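Putative sugar binding protein (Geobacillus stearothermophilus, PDB 6GT9) binds galactose between its two lobes and probably serves as the sugar-recognising component of a three-component sensing system for galactan use. Local coordinates at residues P114-D119 / A281-G286; G90-G95 / Y274-M279; A52-K57 / E268-G273. One frame throughout, in Å; residues are numbered along the deposited sequence.

Helix 269-284 takes part in all three contacts and shows how one helix can join a sheet and a neighbouring helix and back a sugar-binding aspartate, Met-272 SD lying 3.7 Å from Asp-119 CA. Contacts 1 and 2 place it on the adjacent strands 115-118 and 90-93, their centres about 6 Å apart; Ile-118 CG2 and Ile-92 CG2 meet at 3.5 Å. Contact 3, centred about 9 Å from contact 2, turns the helix against helix 43-59, and Val-277 CB touches Ala-55 CB at 3.7 Å. The galactose meets Asp-119 of contact 1, at the opposite segment end from the helix packing; its OD1 is 3.0 Å from NE2 of Gln-94 in contact 2, probably a hydrogen bond.

Contact 1: residues P114-D119 / A281-G286; sequences PVVTID and AEIVAG. With GAL (beta-D-galactopyranose), chain E.
Pro-114 and Val-116 meet Ile-283 where helix 269-284 ends over strand 115-118, in the first lobe of a type I periplasmic binding protein fold, with helices packed on a parallel sheet. Apolar contacts alone join strand and helix here. Ile-283 divides its two branches between the two partners. Its chi1 of -67° sets CG1 beside the backbone N and leaves CG2 anti to it, and CG2 slides past the proline ring in the opposing direction, coming within 3.7 Å of Pro-114 CB. The longer branch goes the other way, and CD1 reaches 3.6 Å from Val-116 CG2, the two side chains crossing obliquely. Val-284 adds a looser touch at the margin, its CG2 being 4.4 Å from Pro-114 CG. Ile-283 also touches Val-128, and Met-280 of the same helix touches both Pro-114 and Val-116.

Polar contacts gather at the other end of the strand segment, where the chain turns out to the galactose. Asp-119 extends its carboxylate away from its own N (chi1 173°) and presents one oxygen to each of two neighbouring sugar hydroxyls: O2 donates to OD2 at 2.6 Å, and O3 is hydrogen-bonded to OD1 at 2.8 Å. Tyr-44 OH makes a further, weak hydrogen bond to OD2. Replacing this aspartate with an alanine would probably leave sugar O2 and O3 without this pair of acceptors.

Backbone bonds finish the helix beyond Ile-283. Gly-286 takes a positive phi of 80°, at which a CB would press on the carbonyl oxygen of Ala-285, and closes a Schellman motif, its N bonded to Ile-283 O at 2.9 Å.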
ATOM      1  N   PRO A 114     -23.002   2.734  -1.289  1.00 17.07           N
ATOM      2  CA  PRO A 114     -22.145   1.846  -0.493  1.00 20.40           C
ATOM      3  C   PRO A 114     -20.670   2.116  -0.750  1.00 19.26           C
ATOM      4  O   PRO A 114     -20.265   2.440  -1.867  1.00 17.47           O
ATOM      5  CB  PRO A 114     -22.541   0.444  -0.969  1.00 21.20           C
ATOM      6  CG  PRO A 114     -23.077   0.649  -2.346  1.00 19.81           C
ATOM      7  CD  PRO A 114     -23.737   2.006  -2.337  1.00 22.93           C
ATOM      8  N   VAL A 115     -19.857   1.948   0.298  1.00 17.06           N
ATOM      9  CA  VAL A 115     -18.420   2.174   0.214  1.00 15.50           C
ATOM     10  C   VAL A 115     -17.709   0.883   0.577  1.00 15.52           C
ATOM     11  O   VAL A 115     -18.009   0.270   1.611  1.00 15.21           O
ATOM     12  CB  VAL A 115     -17.965   3.336   1.120  1.00 19.49           C
ATOM     13  CG1 VAL A 115     -16.419   3.422   1.174  1.00 19.75           C
ATOM     14  CG2 VAL A 115     -18.546   4.664   0.605  1.00 18.19           C
ATOM     15  N   VAL A 116     -16.802   0.448  -0.296  1.00 15.91           N
ATOM     16  CA  VAL A 116     -15.879  -0.646  -0.008  1.00 17.40           C
ATOM     17  C   VAL A 116     -14.488  -0.042   0.092  1.00 18.80           C
ATOM     18  O   VAL A 116     -14.057   0.686  -0.811  1.00 18.64           O
ATOM     19  CB  VAL A 116     -15.933  -1.742  -1.086  1.00 12.01           C
ATOM     20  CG1 VAL A 116     -14.796  -2.759  -0.886  1.00 14.83           C
ATOM     21  CG2 VAL A 116     -17.293  -2.474  -1.054  1.00 17.56           C
ATOM     22  N   THR A 117     -13.799  -0.303   1.197  1.00 17.33           N
ATOM     23  CA  THR A 117     -12.420   0.133   1.295  1.00 16.24           C
ATOM     24  C   THR A 117     -11.504  -0.920   0.690  1.00 18.56           C
ATOM     25  O   THR A 117     -11.797  -2.119   0.716  1.00 17.50           O
ATOM     26  CB  THR A 117     -12.030   0.420   2.747  1.00 19.48           C
ATOM     27  OG1 THR A 117     -12.398  -0.689   3.584  1.00 17.27           O
ATOM     28  CG2 THR A 117     -12.762   1.657   3.223  1.00 21.18           C
ATOM     29  N   ILE A 118     -10.391  -0.453   0.133  1.00 15.65           N
ATOM     30  CA  ILE A 118      -9.428  -1.295  -0.569  1.00 13.46           C
ATOM     31  C   ILE A 118      -8.029  -0.857  -0.154  1.00 18.13           C
ATOM     32  O   ILE A 118      -7.778   0.341   0.025  1.00 16.68           O
ATOM     33  CB  ILE A 118      -9.628  -1.211  -2.101  1.00 17.65           C
ATOM     34  CG1 ILE A 118      -8.677  -2.148  -2.850  1.00 18.12           C
ATOM     35  CG2 ILE A 118      -9.487   0.246  -2.621  1.00 16.23           C
ATOM     36  CD1 ILE A 118      -9.063  -2.320  -4.292  1.00 17.82           C
ATOM     37  N   ASP A 119      -7.137  -1.837   0.056  1.00 15.70           N
ATOM     38  CA  ASP A 119      -5.702  -1.604   0.269  1.00 15.58           C
ATOM     39  C   ASP A 119      -5.399  -0.997   1.636  1.00 15.38           C
ATOM     40  O   ASP A 119      -4.413  -1.366   2.277  1.00 16.45           O
ATOM     41  CB  ASP A 119      -5.133  -0.716  -0.867  1.00 14.92           C
ATOM     42  CG  ASP A 119      -3.682  -0.289  -0.630  1.00 19.80           C
ATOM     43  OD1 ASP A 119      -3.470   0.779  -0.011  1.00 19.53           O
ATOM     44  OD2 ASP A 119      -2.755  -1.009  -1.080  1.00 19.06           O
ATOM     45  N   ALA A 281     -20.697  -5.574  -6.191  1.00 16.50           N
ATOM     46  CA  ALA A 281     -21.868  -6.061  -6.910  1.00 19.42           C
ATOM     47  C   ALA A 281     -22.779  -6.867  -5.992  1.00 17.68           C
ATOM     48  O   ALA A 281     -24.003  -6.760  -6.077  1.00 17.85           O
ATOM     49  CB  ALA A 281     -21.441  -6.900  -8.115  1.00 20.62           C
ATOM     50  N   GLU A 282     -22.197  -7.646  -5.081  1.00 17.28           N
ATOM     51  CA  GLU A 282     -22.998  -8.398  -4.115  1.00 19.34           C
ATOM     52  C   GLU A 282     -23.741  -7.469  -3.162  1.00 19.06           C
ATOM     53  O   GLU A 282     -24.891  -7.727  -2.804  1.00 18.33           O
ATOM     54  CB  GLU A 282     -22.095  -9.352  -3.332  1.00 19.39           C
ATOM     55  CG  GLU A 282     -21.528 -10.482  -4.160  1.00 25.75           C
ATOM     56  CD  GLU A 282     -22.557 -11.566  -4.434  1.00 36.94           C
ATOM     57  OE1 GLU A 282     -22.910 -12.315  -3.489  1.00 36.90           O
ATOM     58  OE2 GLU A 282     -23.021 -11.660  -5.591  1.00 41.74           O
ATOM     59  N   ILE A 283     -23.083  -6.396  -2.718  1.00 18.64           N
ATOM     60  CA  ILE A 283     -23.724  -5.420  -1.841  1.00 15.15           C
ATOM     61  C   ILE A 283     -24.873  -4.731  -2.568  1.00 17.33           C
ATOM     62  O   ILE A 283     -25.970  -4.559  -2.018  1.00 19.27           O
ATOM     63  CB  ILE A 283     -22.662  -4.404  -1.363  1.00 16.31           C
ATOM     64  CG1 ILE A 283     -21.641  -5.074  -0.446  1.00 14.56           C
ATOM     65  CG2 ILE A 283     -23.313  -3.180  -0.708  1.00 19.05           C
ATOM     66  CD1 ILE A 283     -20.353  -4.287  -0.324  1.00 19.90           C
ATOM     67  N   VAL A 284     -24.638  -4.319  -3.818  1.00 16.06           N
ATOM     68  CA  VAL A 284     -25.685  -3.649  -4.596  1.00 18.29           C
ATOM     69  C   VAL A 284     -26.890  -4.567  -4.783  1.00 20.12           C
ATOM     70  O   VAL A 284     -28.023  -4.098  -4.936  1.00 24.35           O
ATOM     71  CB  VAL A 284     -25.102  -3.166  -5.940  1.00 18.44           C
ATOM     72  CG1 VAL A 284     -26.184  -2.796  -6.910  1.00 24.52           C
ATOM     73  CG2 VAL A 284     -24.170  -1.981  -5.695  1.00 21.14           C
ATOM     74  N   ALA A 285     -26.670  -5.881  -4.738  1.00 20.77           N
ATOM     75  CA  ALA A 285     -27.719  -6.883  -4.867  1.00 23.17           C
ATOM     76  C   ALA A 285     -28.451  -7.147  -3.561  1.00 21.96           C
ATOM     77  O   ALA A 285     -29.399  -7.941  -3.555  1.00 24.99           O
ATOM     78  CB  ALA A 285     -27.125  -8.195  -5.393  1.00 18.28           C
ATOM     79  N   GLY A 286     -28.037  -6.519  -2.460  1.00 24.59           N
ATOM     80  CA  GLY A 286     -28.608  -6.825  -1.161  1.00 21.36           C
ATOM     81  C   GLY A 286     -28.077  -8.072  -0.485  1.00 24.22           C
ATOM     82  O   GLY A 286     -28.758  -8.624   0.394  1.00 20.80           O
TER
HETATM   83  C1  GAL E 401       1.870   0.087  -1.745  1.00 16.19           C
HETATM   84  C2  GAL E 401       0.579   0.531  -1.089  1.00 17.95           C
HETATM   85  C3  GAL E 401      -0.248   1.435  -2.021  1.00 17.31           C
HETATM   86  C4  GAL E 401       0.587   2.624  -2.469  1.00 16.41           C
HETATM   87  C5  GAL E 401       1.913   2.157  -3.044  1.00 20.18           C
HETATM   88  C6  GAL E 401       2.867   3.316  -3.341  1.00 19.10           C
HETATM   89  O1  GAL E 401       2.610  -0.717  -0.848  1.00 20.53           O
HETATM   90  O2  GAL E 401      -0.234  -0.600  -0.740  1.00 16.36           O
HETATM   91  O3  GAL E 401      -1.332   1.967  -1.323  1.00 18.48           O
HETATM   92  O4  GAL E 401       0.829   3.504  -1.367  1.00 18.15           O
HETATM   93  O5  GAL E 401       2.645   1.240  -2.135  1.00 19.67           O
HETATM   94  O6  GAL E 401       3.907   2.904  -4.200  1.00 20.40           O

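Contact 2: residues G90-G95 / Y274-M279; sequences GIITQG and YKAVKM
Ile-92 stands up from strand 90-93 toward Ala-276 and Val-277, a helix-on-sheet contact of the three-layered first lobe in this periplasmic binding protein fold. The isoleucine offers two branches to successive helix residues. With CG1 beside the backbone N (chi1 -54°), CG2 falls anti to that N and meets Ala-276 CB, which points back at the strand, methyl to methyl at 3.8 Å. The other branch runs on to CD1, which passes Ala-276 O at 3.9 Å and then crosses Val-277 at about a right angle, 4.1 Å from its CG2. With alanine at its closest point, the helix backbone comes to 7.2 Å from the strand between the CA atoms of Ile-92 and Ala-276.

All three residues are buried. Ile-118 of the neighbouring strand touches both Ile-92 and Ala-276, while Phe-33 packs on Val-277, so the helix bridges strands on both sides of Ile-92.

Past the strand, the chain enters the sugar pocket at Gln-94, whose NE2 is hydrogen-bonded to Glu-38. The backbone just past the strand is tied by Thr-93, which is bonded to His-76 as well: its OG1, lying 22° off the carbonyl plane, donates to Gln-94 O at 2.9 Å.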
ATOM      1  N   GLY A  90     -21.555   2.828  -6.427  1.00 19.60           N
ATOM      2  CA  GLY A  90     -20.682   2.377  -5.360  1.00 16.14           C
ATOM      3  C   GLY A  90     -19.330   3.042  -5.514  1.00 17.96           C
ATOM      4  O   GLY A  90     -18.961   3.425  -6.628  1.00 17.36           O
ATOM      5  N   ILE A  91     -18.592   3.192  -4.412  1.00 18.44           N
ATOM      6  CA  ILE A  91     -17.304   3.880  -4.399  1.00 15.67           C
ATOM      7  C   ILE A  91     -16.312   2.991  -3.663  1.00 19.06           C
ATOM      8  O   ILE A  91     -16.596   2.512  -2.555  1.00 17.47           O
ATOM      9  CB  ILE A  91     -17.409   5.264  -3.730  1.00 18.10           C
ATOM     10  CG1 ILE A  91     -18.309   6.184  -4.575  1.00 17.72           C
ATOM     11  CG2 ILE A  91     -16.044   5.879  -3.548  1.00 18.10           C
ATOM     12  CD1 ILE A  91     -18.574   7.549  -3.973  1.00 21.70           C
ATOM     13  N   ILE A  92     -15.176   2.736  -4.296  1.00 18.52           N
ATOM     14  CA  ILE A  92     -14.112   1.904  -3.744  1.00 16.26           C
ATOM     15  C   ILE A  92     -12.888   2.788  -3.563  1.00 18.29           C
ATOM     16  O   ILE A  92     -12.437   3.428  -4.521  1.00 15.63           O
ATOM     17  CB  ILE A  92     -13.800   0.711  -4.664  1.00 15.83           C
ATOM     18  CG1 ILE A  92     -15.080  -0.084  -4.950  1.00 19.28           C
ATOM     19  CG2 ILE A  92     -12.693  -0.184  -4.050  1.00 17.26           C
ATOM     20  CD1 ILE A  92     -14.996  -0.994  -6.169  1.00 17.17           C
ATOM     21  N   THR A  93     -12.349   2.817  -2.343  1.00 18.00           N
ATOM     22  CA  THR A  93     -11.289   3.758  -2.003  1.00 18.50           C
ATOM     23  C   THR A  93     -10.528   3.266  -0.780  1.00 16.43           C
ATOM     24  O   THR A  93     -11.055   2.515   0.039  1.00 16.42           O
ATOM     25  CB  THR A  93     -11.855   5.147  -1.700  1.00 20.52           C
ATOM     26  OG1 THR A  93     -10.789   6.035  -1.365  1.00 19.94           O
ATOM     27  CG2 THR A  93     -12.804   5.055  -0.516  1.00 18.71           C
ATOM     28  N   GLN A  94      -9.296   3.740  -0.644  1.00 20.35           N
ATOM     29  CA  GLN A  94      -8.602   3.624   0.631  1.00 17.52           C
ATOM     30  C   GLN A  94      -9.313   4.473   1.676  1.00 21.06           C
ATOM     31  O   GLN A  94      -9.845   5.548   1.376  1.00 19.67           O
ATOM     32  CB  GLN A  94      -7.166   4.115   0.515  1.00 14.92           C
ATOM     33  CG  GLN A  94      -6.225   3.283  -0.303  1.00 17.71           C
ATOM     34  CD  GLN A  94      -5.043   4.132  -0.747  1.00 20.08           C
ATOM     35  OE1 GLN A  94      -5.233   5.121  -1.449  1.00 20.03           O
ATOM     36  NE2 GLN A  94      -3.826   3.776  -0.301  1.00 18.05           N
ATOM     37  N   GLY A  95      -9.331   3.985   2.909  1.00 23.03           N
ATOM     38  CA  GLY A  95      -9.631   4.861   4.021  1.00 20.98           C
ATOM     39  C   GLY A  95      -8.314   5.463   4.449  1.00 23.69           C
ATOM     40  O   GLY A  95      -7.736   5.038   5.452  1.00 25.81           O
ATOM     41  N   TYR A 274     -10.003  -6.881  -8.050  1.00 20.15           N
ATOM     42  CA  TYR A 274     -10.995  -7.837  -8.543  1.00 21.75           C
ATOM     43  C   TYR A 274     -12.039  -8.151  -7.475  1.00 21.26           C
ATOM     44  O   TYR A 274     -13.250  -8.110  -7.735  1.00 18.33           O
ATOM     45  CB  TYR A 274     -10.284  -9.117  -9.000  1.00 24.41           C
ATOM     46  CG  TYR A 274     -11.169 -10.133  -9.691  1.00 26.53           C
ATOM     47  CD1 TYR A 274     -11.373 -10.075 -11.064  1.00 27.12           C
ATOM     48  CD2 TYR A 274     -11.791 -11.163  -8.971  1.00 26.25           C
ATOM     49  CE1 TYR A 274     -12.168 -11.000 -11.706  1.00 28.33           C
ATOM     50  CE2 TYR A 274     -12.600 -12.090  -9.609  1.00 28.65           C
ATOM     51  CZ  TYR A 274     -12.784 -11.996 -10.974  1.00 29.95           C
ATOM     52  OH  TYR A 274     -13.567 -12.899 -11.632  1.00 32.18           O
ATOM     53  N   LYS A 275     -11.589  -8.472  -6.263  1.00 17.70           N
ATOM     54  CA  LYS A 275     -12.533  -8.835  -5.211  1.00 22.13           C
ATOM     55  C   LYS A 275     -13.343  -7.638  -4.735  1.00 17.59           C
ATOM     56  O   LYS A 275     -14.506  -7.800  -4.366  1.00 17.86           O
ATOM     57  CB  LYS A 275     -11.794  -9.476  -4.035  1.00 19.08           C
ATOM     58  CG  LYS A 275     -11.395 -10.912  -4.298  1.00 22.66           C
ATOM     59  CD  LYS A 275     -10.834 -11.564  -3.043  1.00 26.91           C
ATOM     60  CE  LYS A 275     -10.703 -13.075  -3.233  1.00 27.00           C
ATOM     61  NZ  LYS A 275     -10.430 -13.746  -1.942  1.00 33.01           N
ATOM     62  N   ALA A 276     -12.763  -6.434  -4.730  1.00 16.82           N
ATOM     63  CA  ALA A 276     -13.536  -5.266  -4.320  1.00 16.41           C
ATOM     64  C   ALA A 276     -14.718  -5.021  -5.257  1.00 16.10           C
ATOM     65  O   ALA A 276     -15.785  -4.593  -4.816  1.00 18.12           O
ATOM     66  CB  ALA A 276     -12.649  -4.025  -4.269  1.00 18.61           C
ATOM     67  N   VAL A 277     -14.529  -5.237  -6.558  1.00 17.90           N
ATOM     68  CA  VAL A 277     -15.615  -5.016  -7.505  1.00 17.55           C
ATOM     69  C   VAL A 277     -16.665  -6.114  -7.361  1.00 17.93           C
ATOM     70  O   VAL A 277     -17.867  -5.843  -7.384  1.00 20.12           O
ATOM     71  CB  VAL A 277     -15.068  -4.938  -8.941  1.00 19.18           C
ATOM     72  CG1 VAL A 277     -16.211  -4.923  -9.938  1.00 16.50           C
ATOM     73  CG2 VAL A 277     -14.170  -3.689  -9.134  1.00 18.28           C
ATOM     74  N   LYS A 278     -16.226  -7.369  -7.192  1.00 20.59           N
ATOM     75  CA  LYS A 278     -17.175  -8.459  -6.964  1.00 19.54           C
ATOM     76  C   LYS A 278     -17.968  -8.239  -5.681  1.00 23.40           C
ATOM     77  O   LYS A 278     -19.177  -8.485  -5.654  1.00 22.38           O
ATOM     78  CB  LYS A 278     -16.460  -9.817  -6.897  1.00 19.31           C
ATOM     79  CG  LYS A 278     -15.650 -10.201  -8.138  1.00 26.90           C
ATOM     80  CD  LYS A 278     -16.497 -10.380  -9.391  1.00 28.16           C
ATOM     81  CE  LYS A 278     -17.301 -11.687  -9.374  1.00 34.60           C
ATOM     82  NZ  LYS A 278     -16.478 -12.861  -9.779  1.00 42.91           N
ATOM     83  N   MET A 279     -17.300  -7.815  -4.597  1.00 19.75           N
ATOM     84  CA  MET A 279     -18.022  -7.524  -3.356  1.00 18.44           C
ATOM     85  C   MET A 279     -19.040  -6.415  -3.568  1.00 19.31           C
ATOM     86  O   MET A 279     -20.173  -6.508  -3.094  1.00 16.46           O
ATOM     87  CB  MET A 279     -17.064  -7.111  -2.231  1.00 17.95           C
ATOM     88  CG  MET A 279     -15.941  -8.076  -1.836  1.00 27.78           C
ATOM     89  SD  MET A 279     -16.468  -9.436  -0.801  1.00 47.70           S
ATOM     90  CE  MET A 279     -17.306 -10.481  -2.004  1.00 21.09           C
TER

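Contact 3: residues A52-K57 / E268-G273; sequences AKAAAK and EPYEMG
A close helix-helix contact of the first lobe joins Ala-52 and Ala-54 of helix 43-59 to Gly-273 and Tyr-270 in the opening turns of helix 269-284, both helices belonging to the layer on one face of the parallel sheet. Small residues set the spacing. The CA atoms of Ala-52 and Gly-273 are only 4.1 Å apart, near enough for Ala-52 CA to make a CA-H...O contact with Gly-273 O at 3.3 Å, with an angle of 134° at the hydrogen. Ala-52 CB leans on the same carbonyl oxygen. A side chain at Gly-273 could not be placed without clashing, since a CB there would fall 2.9 Å from Ala-52 N.

Val-277, one turn on, extends the seam against Ala-52, and Pro-269 packs on Leu-47 and Val-48. Glu-268, the N-cap residue, starts the helix by accepting Met-272 N at its backbone O.

On the solvent side Tyr-270 reaches across to Ala-54. With CG anti to the backbone N (chi1 180°), the far end of the side chain approaches helix 43-59, and the phenol end does the touching: OH sits 3.4 Å from Ala-54 CB, with CZ at 4.2 Å from that same methyl.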
ATOM      1  N   ALA A  52      -9.599  -4.654 -10.834  1.00 20.35           N
ATOM      2  CA  ALA A  52     -10.946  -4.097 -10.767  1.00 19.20           C
ATOM      3  C   ALA A  52     -11.613  -4.071 -12.140  1.00 24.92           C
ATOM      4  O   ALA A  52     -12.789  -4.442 -12.277  1.00 23.68           O
ATOM      5  CB  ALA A  52     -10.903  -2.689 -10.165  1.00 18.51           C
ATOM      6  N   LYS A  53     -10.878  -3.640 -13.169  1.00 18.45           N
ATOM      7  CA  LYS A  53     -11.443  -3.563 -14.516  1.00 25.56           C
ATOM      8  C   LYS A  53     -11.833  -4.941 -15.046  1.00 25.06           C
ATOM      9  O   LYS A  53     -12.840  -5.087 -15.750  1.00 26.28           O
ATOM     10  CB  LYS A  53     -10.438  -2.887 -15.453  1.00 23.98           C
ATOM     11  CG  LYS A  53     -10.405  -1.359 -15.365  1.00 31.39           C
ATOM     12  CD  LYS A  53     -11.591  -0.755 -16.102  1.00 35.11           C
ATOM     13  CE  LYS A  53     -11.196   0.488 -16.874  1.00 41.07           C
ATOM     14  NZ  LYS A  53     -10.917   1.653 -16.005  1.00 43.39           N
ATOM     15  N   ALA A  54     -11.039  -5.963 -14.738  1.00 23.93           N
ATOM     16  CA  ALA A  54     -11.354  -7.315 -15.189  1.00 24.64           C
ATOM     17  C   ALA A  54     -12.613  -7.855 -14.514  1.00 25.82           C
ATOM     18  O   ALA A  54     -13.441  -8.509 -15.160  1.00 26.58           O
ATOM     19  CB  ALA A  54     -10.159  -8.235 -14.926  1.00 22.92           C
ATOM     20  N   ALA A  55     -12.776  -7.602 -13.214  1.00 24.56           N
ATOM     21  CA  ALA A  55     -14.016  -7.986 -12.550  1.00 27.19           C
ATOM     22  C   ALA A  55     -15.197  -7.240 -13.152  1.00 26.47           C
ATOM     23  O   ALA A  55     -16.268  -7.820 -13.358  1.00 24.21           O
ATOM     24  CB  ALA A  55     -13.923  -7.714 -11.049  1.00 24.39           C
ATOM     25  N   ALA A  56     -15.002  -5.954 -13.459  1.00 26.71           N
ATOM     26  CA  ALA A  56     -16.070  -5.129 -14.017  1.00 26.34           C
ATOM     27  C   ALA A  56     -16.506  -5.632 -15.388  1.00 27.72           C
ATOM     28  O   ALA A  56     -17.703  -5.660 -15.697  1.00 27.13           O
ATOM     29  CB  ALA A  56     -15.598  -3.678 -14.101  1.00 25.15           C
ATOM     30  N   LYS A  57     -15.543  -6.031 -16.224  1.00 33.26           N
ATOM     31  CA  LYS A  57     -15.864  -6.577 -17.539  1.00 32.83           C
ATOM     32  C   LYS A  57     -16.691  -7.849 -17.411  1.00 35.33           C
ATOM     33  O   LYS A  57     -17.716  -8.006 -18.089  1.00 28.91           O
ATOM     34  CB  LYS A  57     -14.577  -6.849 -18.321  1.00 34.50           C
ATOM     35  CG  LYS A  57     -14.795  -7.360 -19.740  1.00 39.35           C
ATOM     36  CD  LYS A  57     -13.500  -7.322 -20.560  1.00 47.57           C
ATOM     37  CE  LYS A  57     -13.507  -6.170 -21.558  1.00 47.24           C
ATOM     38  NZ  LYS A  57     -12.380  -6.225 -22.538  1.00 53.40           N
ATOM     39  N   GLU A 268      -1.360  -8.460  -2.810  1.00 21.70           N
ATOM     40  CA  GLU A 268      -2.116  -8.953  -3.956  1.00 19.90           C
ATOM     41  C   GLU A 268      -2.959  -7.823  -4.537  1.00 23.04           C
ATOM     42  O   GLU A 268      -4.193  -7.831  -4.406  1.00 20.41           O
ATOM     43  CB  GLU A 268      -3.006 -10.135  -3.567  1.00 23.84           C
ATOM     44  CG  GLU A 268      -2.275 -11.296  -2.894  1.00 22.42           C
ATOM     45  CD  GLU A 268      -1.224 -11.957  -3.779  1.00 30.50           C
ATOM     46  OE1 GLU A 268      -1.198 -11.705  -5.008  1.00 27.96           O
ATOM     47  OE2 GLU A 268      -0.424 -12.756  -3.233  1.00 37.05           O
ATOM     48  N   PRO A 269      -2.325  -6.838  -5.193  1.00 19.36           N
ATOM     49  CA  PRO A 269      -3.107  -5.694  -5.705  1.00 19.78           C
ATOM     50  C   PRO A 269      -4.176  -6.075  -6.715  1.00 20.83           C
ATOM     51  O   PRO A 269      -5.304  -5.566  -6.633  1.00 19.72           O
ATOM     52  CB  PRO A 269      -2.031  -4.782  -6.327  1.00 20.62           C
ATOM     53  CG  PRO A 269      -0.775  -5.643  -6.439  1.00 19.95           C
ATOM     54  CD  PRO A 269      -0.872  -6.621  -5.339  1.00 20.63           C
ATOM     55  N   TYR A 270      -3.845  -6.919  -7.695  1.00 18.83           N
ATOM     56  CA  TYR A 270      -4.841  -7.323  -8.683  1.00 24.56           C
ATOM     57  C   TYR A 270      -6.040  -7.959  -8.000  1.00 25.09           C
ATOM     58  O   TYR A 270      -7.195  -7.668  -8.341  1.00 21.09           O
ATOM     59  CB  TYR A 270      -4.219  -8.299  -9.685  1.00 24.44           C
ATOM     60  CG  TYR A 270      -5.159  -8.798 -10.771  1.00 22.09           C
ATOM     61  CD1 TYR A 270      -6.091  -9.801 -10.514  1.00 27.06           C
ATOM     62  CD2 TYR A 270      -5.076  -8.300 -12.063  1.00 29.40           C
ATOM     63  CE1 TYR A 270      -6.932 -10.257 -11.500  1.00 29.15           C
ATOM     64  CE2 TYR A 270      -5.909  -8.758 -13.058  1.00 29.57           C
ATOM     65  CZ  TYR A 270      -6.833  -9.735 -12.771  1.00 27.40           C
ATOM     66  OH  TYR A 270      -7.667 -10.191 -13.762  1.00 31.27           O
ATOM     67  N   GLU A 271      -5.777  -8.809  -7.008  1.00 23.96           N
ATOM     68  CA  GLU A 271      -6.850  -9.537  -6.347  1.00 22.26           C
ATOM     69  C   GLU A 271      -7.724  -8.611  -5.506  1.00 23.42           C
ATOM     70  O   GLU A 271      -8.950  -8.789  -5.457  1.00 20.67           O
ATOM     71  CB  GLU A 271      -6.261 -10.656  -5.493  1.00 23.62           C
ATOM     72  CG  GLU A 271      -7.333 -11.545  -4.846  1.00 25.25           C
ATOM     73  CD  GLU A 271      -6.742 -12.632  -3.966  1.00 32.57           C
ATOM     74  OE1 GLU A 271      -5.571 -12.499  -3.535  1.00 28.66           O
ATOM     75  OE2 GLU A 271      -7.455 -13.627  -3.704  1.00 39.46           O
ATOM     76  N   MET A 272      -7.139  -7.609  -4.834  1.00 20.22           N
ATOM     77  CA  MET A 272      -8.025  -6.733  -4.071  1.00 24.03           C
ATOM     78  C   MET A 272      -8.905  -5.891  -4.995  1.00 22.57           C
ATOM     79  O   MET A 272     -10.073  -5.635  -4.672  1.00 20.14           O
ATOM     80  CB  MET A 272      -7.251  -5.857  -3.066  1.00 24.24           C
ATOM     81  CG  MET A 272      -5.945  -5.238  -3.473  1.00 31.73           C
ATOM     82  SD  MET A 272      -5.123  -4.412  -2.054  1.00 20.97           S
ATOM     83  CE  MET A 272      -3.794  -5.546  -1.625  1.00 18.66           C
ATOM     84  N   GLY A 273      -8.392  -5.492  -6.161  1.00 18.91           N
ATOM     85  CA  GLY A 273      -9.236  -4.772  -7.105  1.00 20.23           C
ATOM     86  C   GLY A 273     -10.343  -5.644  -7.670  1.00 21.02           C
ATOM     87  O   GLY A 273     -11.501  -5.218  -7.755  1.00 20.14           O
TER